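Local coordinates for protein QdtA (Thermoanaerobacterium thermosaccharolyticum, PDB 4ZU5) that is a cupin-fold protein of the WxcM-like family, two chains to the assembly, with thymidine bound in the crystal, at residues 88-91 against 92-95; 51-55 against 56-60; 120-124 against 125-129. One frame throughout, in Å; residues are numbered along the deposited sequence.

Contact 1: residues 88-91 against 92-95; sequences GLYI and GPLV. Unlike the reference sequence in segment 92-95: Leu-94 (reference Phe), Val-95 (reference Leu).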
# COMPACT_ATOMS: atom_id res chain seq x y z
N GLY A 88 -1.63 3.45 11.23
CA GLY A 88 -2.66 3.80 10.27
C GLY A 88 -3.74 4.67 10.89
O GLY A 88 -4.06 4.52 12.09
N LEU A 89 -4.34 5.50 10.05
CA LEU A 89 -5.46 6.35 10.46
C LEU A 89 -6.71 5.78 9.82
O LEU A 89 -6.94 5.89 8.62
CB LEU A 89 -5.23 7.81 10.07
CG LEU A 89 -6.35 8.80 10.40
CD1 LEU A 89 -6.37 8.97 11.90
CD2 LEU A 89 -6.05 10.11 9.71
N TYR A 90 -7.54 5.19 10.67
CA TYR A 90 -8.85 4.70 10.25
C TYR A 90 -9.81 5.84 10.21
O TYR A 90 -9.93 6.61 11.18
CB TYR A 90 -9.38 3.70 11.27
CG TYR A 90 -10.85 3.34 11.09
CD1 TYR A 90 -11.29 2.59 10.02
CD2 TYR A 90 -11.81 3.84 11.94
CE1 TYR A 90 -12.65 2.37 9.81
CE2 TYR A 90 -13.15 3.61 11.75
CZ TYR A 90 -13.58 2.84 10.70
OH TYR A 90 -14.96 2.63 10.57
N ILE A 91 -10.53 5.91 9.11
CA ILE A 91 -11.55 6.93 8.94
C ILE A 91 -12.81 6.28 8.46
O ILE A 91 -12.88 5.79 7.35
CB ILE A 91 -11.16 8.03 7.92
CG1 ILE A 91 -9.86 8.69 8.34
CG2 ILE A 91 -12.27 9.08 7.82
CD1 ILE A 91 -9.26 9.61 7.28
N GLY A 92 -13.84 6.35 9.28
CA GLY A 92 -15.14 5.86 8.94
C GLY A 92 -16.05 6.84 8.21
O GLY A 92 -15.59 7.82 7.68
N PRO A 93 -17.33 6.48 8.08
CA PRO A 93 -18.29 7.27 7.32
C PRO A 93 -18.52 8.65 7.92
O PRO A 93 -18.44 8.84 9.15
CB PRO A 93 -19.56 6.44 7.43
CG PRO A 93 -19.02 5.05 7.36
CD PRO A 93 -17.86 5.13 8.34
N LEU A 94 -18.66 9.58 6.99
CA LEU A 94 -19.12 10.92 7.27
C LEU A 94 -18.14 11.73 8.06
O LEU A 94 -18.51 12.63 8.82
CB LEU A 94 -20.44 10.88 8.00
CG LEU A 94 -21.59 10.45 7.08
CD1 LEU A 94 -22.84 10.43 7.92
CD2 LEU A 94 -21.79 11.29 5.83
N VAL A 95 -16.88 11.50 7.78
CA VAL A 95 -15.85 12.37 8.26
C VAL A 95 -15.28 13.07 7.04
O VAL A 95 -14.98 12.43 6.06
CB VAL A 95 -14.75 11.55 8.92
CG1 VAL A 95 -13.57 12.43 9.29
CG2 VAL A 95 -15.28 10.85 10.19

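Contact 2: residues 51-55 against 56-60; sequences HSHKK and LHQVL. Unlike the reference sequence in segment 51-55: Ser-52 (reference Ala).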
# COMPACT_ATOMS: atom_id res chain seq x y z
N HIS A 51 -13.25 15.84 0.78
CA HIS A 51 -14.36 14.92 0.54
C HIS A 51 -14.66 14.07 1.75
O HIS A 51 -13.95 14.12 2.76
CB HIS A 51 -14.08 14.05 -0.71
CG HIS A 51 -13.02 13.01 -0.50
ND1 HIS A 51 -11.69 13.24 -0.74
CD2 HIS A 51 -13.11 11.75 -0.01
CE1 HIS A 51 -10.99 12.17 -0.41
NE2 HIS A 51 -11.83 11.26 0.05
N SER A 52 -15.81 13.43 1.69
CA SER A 52 -16.21 12.43 2.65
C SER A 52 -16.91 11.25 1.94
O SER A 52 -17.00 11.20 0.71
CB SER A 52 -17.14 13.06 3.68
OG SER A 52 -17.44 12.14 4.73
N HIS A 53 -17.39 10.30 2.73
CA HIS A 53 -18.18 9.18 2.21
C HIS A 53 -19.26 8.78 3.14
O HIS A 53 -19.11 8.96 4.35
CB HIS A 53 -17.30 7.95 2.10
CG HIS A 53 -16.11 8.17 1.24
ND1 HIS A 53 -16.15 7.98 -0.12
CD2 HIS A 53 -14.88 8.64 1.53
CE1 HIS A 53 -14.96 8.25 -0.63
NE2 HIS A 53 -14.17 8.65 0.35
N LYS A 54 -20.28 8.13 2.62
CA LYS A 54 -21.33 7.57 3.48
C LYS A 54 -21.08 6.12 3.91
O LYS A 54 -21.51 5.70 4.98
CB LYS A 54 -22.72 7.63 2.83
CG LYS A 54 -23.18 8.98 2.27
CD LYS A 54 -22.86 9.18 0.77
CE LYS A 54 -23.99 8.83 -0.20
NZ LYS A 54 -25.01 9.92 -0.29
N LYS A 55 -20.44 5.32 3.07
CA LYS A 55 -20.41 3.87 3.35
C LYS A 55 -18.97 3.27 3.41
O LYS A 55 -18.77 2.16 3.84
CB LYS A 55 -21.21 3.14 2.26
CG LYS A 55 -22.71 3.28 2.48
CD LYS A 55 -23.58 3.20 1.23
CE LYS A 55 -22.92 2.40 0.12
NZ LYS A 55 -23.91 2.01 -0.93
N LEU A 56 -18.02 4.00 2.90
CA LEU A 56 -16.65 3.55 2.76
C LEU A 56 -15.88 3.64 4.10
O LEU A 56 -16.02 4.60 4.84
CB LEU A 56 -15.98 4.43 1.72
CG LEU A 56 -14.56 4.05 1.33
CD1 LEU A 56 -14.56 2.67 0.68
CD2 LEU A 56 -13.90 5.05 0.40
N HIS A 57 -14.98 2.67 4.32
CA HIS A 57 -14.10 2.68 5.49
C HIS A 57 -12.72 2.64 4.84
O HIS A 57 -12.55 2.00 3.81
CB HIS A 57 -14.37 1.48 6.41
CG HIS A 57 -15.73 1.48 7.04
ND1 HIS A 57 -15.96 1.84 8.35
CD2 HIS A 57 -16.93 1.10 6.54
CE1 HIS A 57 -17.27 1.79 8.60
NE2 HIS A 57 -17.87 1.36 7.51
N GLN A 58 -11.79 3.40 5.41
CA GLN A 58 -10.46 3.56 4.87
C GLN A 58 -9.48 3.58 6.01
O GLN A 58 -9.83 3.96 7.14
CB GLN A 58 -10.40 4.96 4.25
CG GLN A 58 -11.20 5.09 2.98
CD GLN A 58 -10.79 6.36 2.22
OE1 GLN A 58 -10.48 7.38 2.81
NE2 GLN A 58 -10.75 6.25 0.91
N VAL A 59 -8.24 3.24 5.69
CA VAL A 59 -7.10 3.45 6.56
C VAL A 59 -6.04 4.16 5.76
O VAL A 59 -5.64 3.70 4.72
CB VAL A 59 -6.59 2.11 7.09
CG1 VAL A 59 -5.27 2.23 7.83
CG2 VAL A 59 -7.64 1.52 8.04
N LEU A 60 -5.54 5.25 6.30
CA LEU A 60 -4.48 6.02 5.67
C LEU A 60 -3.16 5.75 6.36
O LEU A 60 -3.08 5.70 7.60
CB LEU A 60 -4.79 7.53 5.76
CG LEU A 60 -5.77 8.17 4.77
CD1 LEU A 60 -7.12 7.44 4.72
CD2 LEU A 60 -6.03 9.63 5.07

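Contact 3: residues 120-124 against 125-129; sequences DYIRN and YDFYI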
# COMPACT_ATOMS: atom_id res chain seq x y z
N ASP A 120 -20.67 7.52 -3.77
CA ASP A 120 -20.46 7.54 -2.32
C ASP A 120 -19.38 8.54 -2.01
O ASP A 120 -18.96 8.64 -0.88
CB ASP A 120 -20.06 6.14 -1.82
CG ASP A 120 -19.93 6.06 -0.31
OD1 ASP A 120 -20.83 6.58 0.39
OD2 ASP A 120 -18.88 5.57 0.17
N TYR A 121 -18.91 9.25 -3.03
CA TYR A 121 -17.86 10.23 -2.86
C TYR A 121 -18.60 11.53 -2.66
O TYR A 121 -19.12 12.04 -3.62
CB TYR A 121 -17.01 10.35 -4.13
CG TYR A 121 -15.54 10.08 -3.97
CD1 TYR A 121 -15.06 8.77 -4.09
CD2 TYR A 121 -14.64 11.10 -3.72
CE1 TYR A 121 -13.71 8.48 -3.95
CE2 TYR A 121 -13.27 10.83 -3.59
CZ TYR A 121 -12.81 9.51 -3.71
OH TYR A 121 -11.46 9.18 -3.61
N ILE A 122 -18.75 12.00 -1.42
CA ILE A 122 -19.39 13.28 -1.17
C ILE A 122 -18.38 14.40 -1.38
O ILE A 122 -17.42 14.55 -0.61
CB ILE A 122 -19.89 13.41 0.26
CG1 ILE A 122 -20.89 12.31 0.60
CG2 ILE A 122 -20.54 14.77 0.44
CD1 ILE A 122 -21.27 12.29 2.07
N ARG A 123 -18.59 15.20 -2.42
CA ARG A 123 -17.68 16.30 -2.71
C ARG A 123 -18.29 17.68 -2.39
O ARG A 123 -17.59 18.66 -2.30
CB ARG A 123 -17.27 16.27 -4.18
CG ARG A 123 -16.20 15.23 -4.44
CD ARG A 123 -16.13 14.81 -5.90
NE ARG A 123 -15.27 13.64 -6.05
CZ ARG A 123 -13.97 13.62 -5.73
NH1 ARG A 123 -13.36 14.70 -5.26
NH2 ARG A 123 -13.28 12.50 -5.87
N ASN A 124 -19.59 17.73 -2.22
CA ASN A 124 -20.24 18.99 -1.89
C ASN A 124 -20.22 19.22 -0.41
O ASN A 124 -20.85 18.50 0.36
CB ASN A 124 -21.67 18.99 -2.40
CG ASN A 124 -22.32 20.35 -2.24
OD1 ASN A 124 -22.61 20.78 -1.14
ND2 ASN A 124 -22.52 21.03 -3.34
N TYR A 125 -19.52 20.26 -0.00
CA TYR A 125 -19.37 20.52 1.41
C TYR A 125 -20.69 20.79 2.09
O TYR A 125 -20.90 20.33 3.21
CB TYR A 125 -18.38 21.64 1.63
CG TYR A 125 -18.08 21.88 3.08
CD1 TYR A 125 -17.28 21.00 3.81
CD2 TYR A 125 -18.66 22.94 3.77
CE1 TYR A 125 -17.03 21.20 5.16
CE2 TYR A 125 -18.37 23.18 5.09
CZ TYR A 125 -17.59 22.31 5.81
OH TYR A 125 -17.38 22.49 7.15
N ASP A 126 -21.62 21.47 1.42
CA ASP A 126 -22.92 21.76 2.08
C ASP A 126 -23.77 20.50 2.27
O ASP A 126 -24.44 20.34 3.27
CB ASP A 126 -23.75 22.79 1.31
CG ASP A 126 -23.10 24.17 1.28
OD1 ASP A 126 -22.48 24.60 2.27
OD2 ASP A 126 -23.19 24.81 0.23
N PHE A 127 -23.71 19.61 1.30
CA PHE A 127 -24.39 18.34 1.41
C PHE A 127 -23.74 17.50 2.51
O PHE A 127 -24.43 16.89 3.30
CB PHE A 127 -24.35 17.58 0.08
CG PHE A 127 -25.11 16.26 0.11
CD1 PHE A 127 -26.49 16.25 0.36
CD2 PHE A 127 -24.45 15.04 -0.03
CE1 PHE A 127 -27.19 15.05 0.45
CE2 PHE A 127 -25.16 13.84 0.02
CZ PHE A 127 -26.53 13.84 0.26
N TYR A 128 -22.41 17.47 2.54
CA TYR A 128 -21.71 16.77 3.59
C TYR A 128 -22.28 17.22 4.92
O TYR A 128 -22.76 16.43 5.72
CB TYR A 128 -20.19 17.00 3.58
CG TYR A 128 -19.58 16.57 4.86
CD1 TYR A 128 -19.49 15.23 5.17
CD2 TYR A 128 -19.24 17.48 5.83
CE1 TYR A 128 -19.07 14.82 6.42
CE2 TYR A 128 -18.80 17.08 7.07
CZ TYR A 128 -18.69 15.73 7.35
OH TYR A 128 -18.28 15.37 8.62
N ILE A 129 -22.21 18.52 5.17
CA ILE A 129 -22.62 19.07 6.46
C ILE A 129 -24.05 18.73 6.82
O ILE A 129 -24.32 18.43 7.96
CB ILE A 129 -22.45 20.61 6.50
CG1 ILE A 129 -20.96 20.99 6.41
CG2 ILE A 129 -23.03 21.21 7.77
CD1 ILE A 129 -20.15 20.62 7.64
O HOH W 1 -17.94 21.97 -1.61

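Contact 1: residues 88-91 against 92-95
Ile-91 and Val-95 meet through their branches where strand 87-91 gives way to the loop before strand 96-100: the CG2 methyl of Ile-91 lies 3.7 Å from CB of Val-95 and 3.9 Å from its CG1. With CG2 anti to the backbone N, this branch leans past the carbonyl toward the loop, while CG1 runs back along the strand; the buried side chain also packs on Leu-71 of strand 67-73. One residue earlier, the ring of Tyr-90 doubles forward along the chain. Gly-92 N sits 3.7 Å above one ring face, displaced toward the rim, and the hydroxyl OH comes to 3.6 Å from Gly-92 CA. The phenol is carried forward by a chi1 of 168°, which sets CG beside the carbonyl carbon. Its far end is held by a hydrogen bond between OH and His-57 ND1. Farther out, backbone bonds join Ile-91 to Gln-58 and Gly-92 to Asn-4, so the strand end is gripped by both neighbours. The side chains touch here by van der Waals contact alone: aliphatic branches meet each other, and the phenol, lying over the glycine backbone, finds its polar partner in His-57, just before the neighbouring strand 58-64.

Contact 2: residues 51-55 against 56-60
His-53 and Leu-56 pack side by side in the turn that leads from strand 47-53 to strand 58-64. Before them, His-51 turns the edge of its imidazole toward His-53, with CD2 of His-53 lying in the plane of the His-51 ring; both rings also meet Tyr-121, a residue of the thymidine pocket. Ser-52 points to the other side, and its OG makes a weak hydrogen bond with Val-95 O.

His-53 carries the contact. Its side chain runs alongside that of Leu-56, both pointing the same way, and the CD2 methyl of Leu-56 sits over the centre of one imidazole face in a CH-pi contact, with CD2 3.6 Å from the His-53 ring centroid and only 11° off the ring normal. Closer to the backbone, Leu-56 CB lies 3.8 Å from both CB and CG of His-53, so the leucine touches the histidine at its root through CB and at the ring through CD2. A chi1 of -175° on Leu-56 swings its branches to the carbonyl side, where CD2 lands over the ring. At the ring's far end, His-53 NE2 is 4.2 Å from Gln-58 NE2, whose amide is bonded instead to Tyr-37 OH and, through OE1, to Arg-97.

Lys-54 and Lys-55 form the bend. Both backbone N atoms bond to OD1 of Asp-120, and the carbonyl O of Lys-55 comes within 3.4 Å of His-57 CD2.

Asp-120 thus organises the turn: its carboxylate takes the lysine amides, with a weaker bond from Leu-56 N, while its backbone O pairs with His-53 ND1. With ND1 engaged there and a methyl centred over one face, the imidazole is fixed in rotation, and its contact with Leu-56 is apolar, made through the ring face.

Contact 3: residues 120-124 against 125-129
Asn-124 is the N-cap of helix 125-136, its side chain folding over onto the backbone of Asp-126 and Phe-127. OD1 is the shared acceptor. The straighter bond comes from Phe-127 N, at 2.9 Å from Asn-124 OD1 with an N-H...O angle of 158° and the donor tilted 27° from the carbonyl plane; Asp-126 N lies 2.8 Å from the same OD1, but its bond is bent and weak. A chi1 of -173° carries the amide to the carbonyl side, within reach of these N-H groups. The backbone O of Asn-124 receives Tyr-128 N at 2.9 Å in a nearly straight bond, the first regular turn of the helix. Tyr-125 N is served by a water at 2.8 Å, which also donates weakly to Arg-123 O. Each amide from 125 to 128 therefore has an acceptor, though that of Asp-126 is held only weakly.

Beneath the cap, the CG2 methyl of Ile-122 lies at the edge of the Phe-127 ring, 3.9 Å from CD2, and equally far from Tyr-128 CB; the Ile-122 and Tyr-128 side chains cross at about a right angle.

Ile-122 belongs to the short strand 121-122, bonded through its backbone to Ser-52 on strand 47-53. From the helix, Tyr-128 packs on Ile-73 of strand 67-73 and bonds through OH to Leu-94 O, while Tyr-125 meets Trp-96 edge-to-face, fastening the helix across this sheet.

Overall arrangement
Following the chain from the N terminus, contact 2 comes first, closing the turn that carries strand 47-53 of one sheet into strand 58-64 of the other. Contact 1 follows, passing back between the same two sheets, from strand 87-91, the neighbour of 58-64, toward strand 96-100. Contact 3 comes last, where strand 121-122, beside 47-53 and outermost in its sheet within this chain, runs into the C-terminal helix. The three are in series; none nests within or crosses another. They nevertheless touch in space: Leu-94 N approaches His-53 O at 2.7 Å, linking contacts 1 and 2, while Asp-120 bonds to the turn of contact 2, Ile-122 pairs with Ser-52, and the helix reaches the loop of contact 1.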